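Local coordinates for protein response regulator receiver (PDB 4G97) that probably acts as a phosphorylation-controlled response regulator of the bacterial general stress response, its sigma-factor-like region capturing an anti-sigma factor when the receiver is activated, at residues S4-P9 with S50-G55; G55-F60 with A103-N108. One frame throughout, in Å; residues are numbered along the deposited sequence.

Interaction 1. Residues S4-P9 with S50-G55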
loop_
_atom_site.group_PDB
_atom_site.type_symbol
_atom_site.label_atom_id
_atom_site.label_comp_id
_atom_site.label_asym_id
_atom_site.label_seq_id
_atom_site.Cartn_x
_atom_site.Cartn_y
_atom_site.Cartn_z
ATOM N N SER A 4 -11.577 21.383 -8.417
ATOM C CA SER A 4 -11.667 20.904 -7.034
ATOM C C SER A 4 -12.603 19.719 -6.955
ATOM O O SER A 4 -12.201 18.674 -6.448
ATOM C CB SER A 4 -12.147 22.019 -6.107
ATOM N N THR A 5 -13.805 19.840 -7.549
ATOM C CA THR A 5 -14.803 18.769 -7.556
ATOM C C THR A 5 -14.497 17.669 -8.584
ATOM O O THR A 5 -15.053 16.572 -8.498
ATOM C CB THR A 5 -16.236 19.334 -7.598
ATOM O OG1 THR A 5 -16.615 19.617 -8.941
ATOM C CG2 THR A 5 -16.418 20.582 -6.700
ATOM N N ARG A 6 -13.623 17.959 -9.564
ATOM C CA ARG A 6 -13.201 16.972 -10.548
ATOM C C ARG A 6 -12.168 16.048 -9.881
ATOM O O ARG A 6 -12.203 14.835 -10.095
ATOM C CB ARG A 6 -12.597 17.650 -11.798
ATOM C CG ARG A 6 -13.654 18.253 -12.756
ATOM C CD ARG A 6 -13.156 18.536 -14.171
ATOM N NE ARG A 6 -11.948 19.363 -14.224
ATOM C CZ ARG A 6 -11.926 20.652 -14.555
ATOM N NH1 ARG A 6 -13.052 21.282 -14.880
ATOM N NH2 ARG A 6 -10.784 21.320 -14.564
ATOM N N ILE A 7 -11.258 16.632 -9.073
ATOM C CA ILE A 7 -10.177 15.893 -8.422
ATOM C C ILE A 7 -10.480 15.306 -7.035
ATOM O O ILE A 7 -9.952 14.237 -6.709
ATOM C CB ILE A 7 -8.793 16.589 -8.521
ATOM C CG1 ILE A 7 -8.708 17.855 -7.688
ATOM C CG2 ILE A 7 -8.335 16.803 -9.973
ATOM C CD1 ILE A 7 -7.862 17.681 -6.478
ATOM N N ALA A 8 -11.339 15.978 -6.229
ATOM C CA ALA A 8 -11.703 15.518 -4.874
ATOM C C ALA A 8 -12.005 14.009 -4.768
ATOM O O ALA A 8 -11.466 13.390 -3.847
ATOM C CB ALA A 8 -12.852 16.336 -4.300
ATOM N N PRO A 9 -12.770 13.360 -5.695
ATOM C CA PRO A 9 -13.011 11.912 -5.541
ATOM C C PRO A 9 -11.780 11.034 -5.689
ATOM O O PRO A 9 -11.830 9.869 -5.284
ATOM C CB PRO A 9 -14.020 11.593 -6.653
ATOM C CG PRO A 9 -14.606 12.891 -7.034
ATOM C CD PRO A 9 -13.515 13.885 -6.860
ATOM N N SER A 50 -5.770 12.341 -20.298
ATOM C CA SER A 50 -6.961 11.604 -20.772
ATOM C C SER A 50 -8.132 11.630 -19.790
ATOM O O SER A 50 -9.288 11.464 -20.203
ATOM C CB SER A 50 -6.609 10.150 -21.073
ATOM O OG SER A 50 -5.251 10.044 -21.460
ATOM N N SER A 51 -7.832 11.734 -18.484
ATOM C CA SER A 51 -8.849 11.807 -17.431
ATOM C C SER A 51 -8.330 12.641 -16.269
ATOM O O SER A 51 -7.116 12.855 -16.134
ATOM C CB SER A 51 -9.277 10.414 -16.964
ATOM O OG SER A 51 -8.321 9.876 -16.067
ATOM N N ASP A 52 -9.259 13.101 -15.420
ATOM C CA ASP A 52 -8.925 13.892 -14.252
ATOM C C ASP A 52 -8.028 13.082 -13.286
ATOM O O ASP A 52 -7.070 13.642 -12.757
ATOM C CB ASP A 52 -10.216 14.378 -13.580
ATOM C CG ASP A 52 -11.031 15.352 -14.429
ATOM O OD1 ASP A 52 -10.417 16.168 -15.164
ATOM O OD2 ASP A 52 -12.268 15.343 -14.312
ATOM N N ARG A 53 -8.288 11.761 -13.137
ATOM C CA ARG A 53 -7.517 10.858 -12.257
ATOM C C ARG A 53 -6.072 10.763 -12.709
ATOM O O ARG A 53 -5.169 10.973 -11.900
ATOM C CB ARG A 53 -8.145 9.453 -12.172
ATOM C CG ARG A 53 -7.685 8.671 -10.921
ATOM C CD ARG A 53 -8.132 7.211 -10.866
ATOM N NE ARG A 53 -7.461 6.510 -9.758
ATOM C CZ ARG A 53 -7.086 5.235 -9.769
ATOM N NH1 ARG A 53 -7.331 4.471 -10.833
ATOM N NH2 ARG A 53 -6.457 4.711 -8.716
ATOM N N ILE A 54 -5.858 10.487 -14.022
ATOM C CA ILE A 54 -4.539 10.419 -14.667
ATOM C C ILE A 54 -3.793 11.745 -14.474
ATOM O O ILE A 54 -2.643 11.724 -14.045
ATOM C CB ILE A 54 -4.623 9.932 -16.152
ATOM C CG1 ILE A 54 -5.267 8.532 -16.229
ATOM C CG2 ILE A 54 -3.236 9.940 -16.848
ATOM C CD1 ILE A 54 -5.727 8.073 -17.641
ATOM N N GLY A 55 -4.470 12.874 -14.738
ATOM C CA GLY A 55 -3.915 14.217 -14.546
ATOM C C GLY A 55 -3.505 14.504 -13.105
ATOM O O GLY A 55 -2.490 15.172 -12.861
#

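Interaction 2. Residues G55-F60 with A103-N108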
loop_
_atom_site.group_PDB
_atom_site.type_symbol
_atom_site.label_atom_id
_atom_site.label_comp_id
_atom_site.label_asym_id
_atom_site.label_seq_id
_atom_site.Cartn_x
_atom_site.Cartn_y
_atom_site.Cartn_z
ATOM N N GLY A 55 -4.470 12.874 -14.738
ATOM C CA GLY A 55 -3.915 14.217 -14.546
ATOM C C GLY A 55 -3.505 14.504 -13.105
ATOM O O GLY A 55 -2.490 15.172 -12.861
ATOM N N LEU A 56 -4.295 13.996 -12.132
ATOM C CA LEU A 56 -3.971 14.182 -10.722
ATOM C C LEU A 56 -2.703 13.393 -10.358
ATOM O O LEU A 56 -1.819 13.951 -9.720
ATOM C CB LEU A 56 -5.153 13.786 -9.815
ATOM C CG LEU A 56 -4.979 13.937 -8.291
ATOM C CD1 LEU A 56 -4.721 15.391 -7.883
ATOM C CD2 LEU A 56 -6.190 13.423 -7.542
ATOM N N TYR A 57 -2.621 12.110 -10.770
ATOM C CA TYR A 57 -1.476 11.234 -10.484
ATOM C C TYR A 57 -0.217 11.705 -11.199
ATOM O O TYR A 57 0.877 11.613 -10.625
ATOM C CB TYR A 57 -1.792 9.801 -10.886
ATOM C CG TYR A 57 -2.529 9.011 -9.831
ATOM C CD1 TYR A 57 -3.877 9.237 -9.578
ATOM C CD2 TYR A 57 -1.879 8.025 -9.089
ATOM C CE1 TYR A 57 -4.571 8.485 -8.630
ATOM C CE2 TYR A 57 -2.561 7.266 -8.146
ATOM C CZ TYR A 57 -3.912 7.476 -7.941
ATOM O OH TYR A 57 -4.589 6.710 -7.030
ATOM N N ARG A 58 -0.379 12.227 -12.448
ATOM C CA ARG A 58 0.699 12.814 -13.272
ATOM C C ARG A 58 1.301 14.035 -12.568
ATOM O O ARG A 58 2.521 14.142 -12.444
ATOM C CB ARG A 58 0.167 13.193 -14.676
ATOM C CG ARG A 58 1.270 13.620 -15.627
ATOM C CD ARG A 58 0.763 13.707 -17.035
ATOM N NE ARG A 58 1.669 14.509 -17.850
ATOM C CZ ARG A 58 1.398 14.932 -19.078
ATOM N NH1 ARG A 58 0.235 14.632 -19.652
ATOM N NH2 ARG A 58 2.282 15.662 -19.743
ATOM N N LEU A 59 0.442 14.938 -12.067
ATOM C CA LEU A 59 0.878 16.104 -11.302
ATOM C C LEU A 59 1.639 15.632 -10.070
ATOM O O LEU A 59 2.742 16.126 -9.815
ATOM C CB LEU A 59 -0.340 16.942 -10.894
ATOM C CG LEU A 59 -0.106 18.163 -10.004
ATOM C CD1 LEU A 59 0.803 19.177 -10.675
ATOM C CD2 LEU A 59 -1.432 18.820 -9.678
ATOM N N PHE A 60 1.070 14.654 -9.314
ATOM C CA PHE A 60 1.752 14.106 -8.136
ATOM C C PHE A 60 3.142 13.576 -8.518
ATOM O O PHE A 60 4.122 13.975 -7.896
ATOM C CB PHE A 60 0.909 13.004 -7.457
ATOM C CG PHE A 60 1.605 12.383 -6.267
ATOM C CD1 PHE A 60 2.476 11.309 -6.432
ATOM C CD2 PHE A 60 1.441 12.915 -4.988
ATOM C CE1 PHE A 60 3.156 10.769 -5.343
ATOM C CE2 PHE A 60 2.101 12.357 -3.896
ATOM C CZ PHE A 60 2.965 11.297 -4.084
ATOM N N ALA A 103 -0.557 -2.673 -10.461
ATOM C CA ALA A 103 -0.981 -3.691 -9.479
ATOM C C ALA A 103 -1.805 -3.149 -8.347
ATOM O O ALA A 103 -2.752 -3.815 -7.929
ATOM C CB ALA A 103 0.217 -4.433 -8.925
ATOM N N VAL A 104 -1.473 -1.956 -7.828
ATOM C CA VAL A 104 -2.275 -1.421 -6.715
ATOM C C VAL A 104 -3.323 -0.422 -7.186
ATOM O O VAL A 104 -4.459 -0.474 -6.726
ATOM C CB VAL A 104 -1.389 -0.827 -5.590
ATOM C CG1 VAL A 104 -2.230 -0.315 -4.414
ATOM C CG2 VAL A 104 -0.336 -1.831 -5.119
ATOM N N GLU A 105 -2.925 0.528 -8.030
ATOM C CA GLU A 105 -3.791 1.634 -8.440
ATOM C C GLU A 105 -4.878 1.367 -9.492
ATOM O O GLU A 105 -5.774 2.193 -9.663
ATOM C CB GLU A 105 -2.984 2.931 -8.686
ATOM C CG GLU A 105 -2.234 3.424 -7.443
ATOM C CD GLU A 105 -3.077 3.598 -6.187
ATOM O OE1 GLU A 105 -4.136 4.260 -6.261
ATOM O OE2 GLU A 105 -2.703 3.036 -5.133
ATOM N N GLY A 106 -4.830 0.217 -10.139
ATOM C CA GLY A 106 -5.839 -0.145 -11.132
ATOM C C GLY A 106 -5.757 0.525 -12.495
ATOM O O GLY A 106 -6.734 0.480 -13.252
ATOM N N PHE A 107 -4.617 1.134 -12.836
ATOM C CA PHE A 107 -4.397 1.746 -14.149
ATOM C C PHE A 107 -3.883 0.684 -15.127
ATOM O O PHE A 107 -3.071 -0.159 -14.741
ATOM C CB PHE A 107 -3.348 2.882 -14.089
ATOM C CG PHE A 107 -3.754 4.116 -13.310
ATOM C CD1 PHE A 107 -4.703 5.000 -13.818
ATOM C CD2 PHE A 107 -3.170 4.405 -12.075
ATOM C CE1 PHE A 107 -5.087 6.140 -13.084
ATOM C CE2 PHE A 107 -3.569 5.530 -11.334
ATOM C CZ PHE A 107 -4.516 6.395 -11.846
ATOM N N ASN A 108 -4.304 0.750 -16.411
ATOM C CA ASN A 108 -3.726 -0.156 -17.406
ATOM C C ASN A 108 -2.353 0.441 -17.727
ATOM O O ASN A 108 -2.069 1.574 -17.303
ATOM C CB ASN A 108 -4.613 -0.319 -18.660
ATOM C CG ASN A 108 -4.945 0.938 -19.437
ATOM O OD1 ASN A 108 -4.070 1.713 -19.858
ATOM N ND2 ASN A 108 -6.222 1.100 -19.741
#

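Interaction 1. Residues S4-P9 with S50-G55
R6 and D52 make a small, polar contact between the short N-terminal helix 3-7 and the opening turn of helix 52-64, in the sigma2-like part of the protein, about 21 Å from the centre of the chain to the centre of the contact. The carboxylate lies mainly against the aliphatic part of the arginine: OD2 of D52 comes within 3.3 Å of R6 CD and 3.4 Å of R6 CB. The two side chains cross at about a right angle, and the bend of the arginine at chi3 (-53°) brings NE rather than the two terminal nitrogens nearest the acid. NE of R6 stands 3.7 Å from OD1 of D52, a long salt bridge. The guanidinium and carboxylate planes are 29° apart and OD1 stands obliquely to the guanidinium; at this distance the attraction is one of charge, and no hydrogen bond spans the two segments. NH1 of R6 turns instead to the carbonyl of M1, in a weak hydrogen bond. The CA atoms nearest each other across the contact are those of I7 and D52, 6.3 Å apart; CG2 of I7 just reaches the D52 carbonyl O at 4.4 Å. D52 opens its helix directly after the N-cap S51, whose OG accepts a nearly straight bond from I54 N (3.3 Å, 174°). A carboxylate on the first residue of a helix probably gains from the helix dipole. I7 is buried, its side chain packed on L36 and L39 of helix 25-41 and on F46, while on helix 52-64 R53 lies against Y13 and R16 of helix 11-22 and I54 against E111, E114 and I115 of helix 109-116.

Interaction 2. Residues G55-F60 with A103-N108
Y57, F107 and E105 form a buried cluster in which one tyrosine is engaged both through its ring face and through its hydroxyl. F107 comes edge-on to the Y57 ring in a T-shaped pair, with centroids 4.8 Å apart and planes at 78°. The CE2-CZ side of the phenylalanine does the touching: CE2 lies over the middle of the tyrosine ring, and CZ reaches Y57 CD1 at 3.7 Å. E105 arrives at the tyrosine's edge, close to the ring plane. Its chain bends at chi2 (-53°), folding the carboxylate round to the hydroxyl, and Y57 OH donates to E105 OE1 over 2.6 Å, meeting the oxygen 38° out of the carboxylate plane. CG of E105 also packs near Y57 CE2, at 3.9 Å. This is a junction between the sigma2-like helices and the sigma4-like, helix-turn-helix-related part of PhyR: Y57 projects from helix 52-64 into the connection between helices 94-104 and 109-116. G106 leaves helical geometry there with positive phi, and the residues flanking it, E105 and F107, both direct their side chains toward Y57. The buried polar atoms have further partners. R16 forms a salt bridge to E105 OE1, while R53 hydrogen-bonds to both Y57 OH and the E105 carbonyl and makes a cation-pi contact with F107. F17 of helix 11-22 also meets the Y57 ring, and on the far end of the connection N108 caps the start of helix 109-116.

From the N terminus, interaction 1 closes a loop from helix 3-7 through helices 11-22 and 25-41 to the start of helix 52-64. Interaction 2 then closes a second loop, from the same helix 52-64 to residues 103-108, which includes the unmodelled residues 66-90. The loops follow in series, joined at the shared G55, and neither nest nor cross. Their centres are about 11 Å apart and they touch: R53 NH2 lies 3.4 Å from E105 OE1 in a salt bridge, and I54 packs on F107. Helix 52-64 thus ties the N-terminal helix to the sigma4-like helices; the receiver's five-stranded parallel sheet follows both loops in the chain.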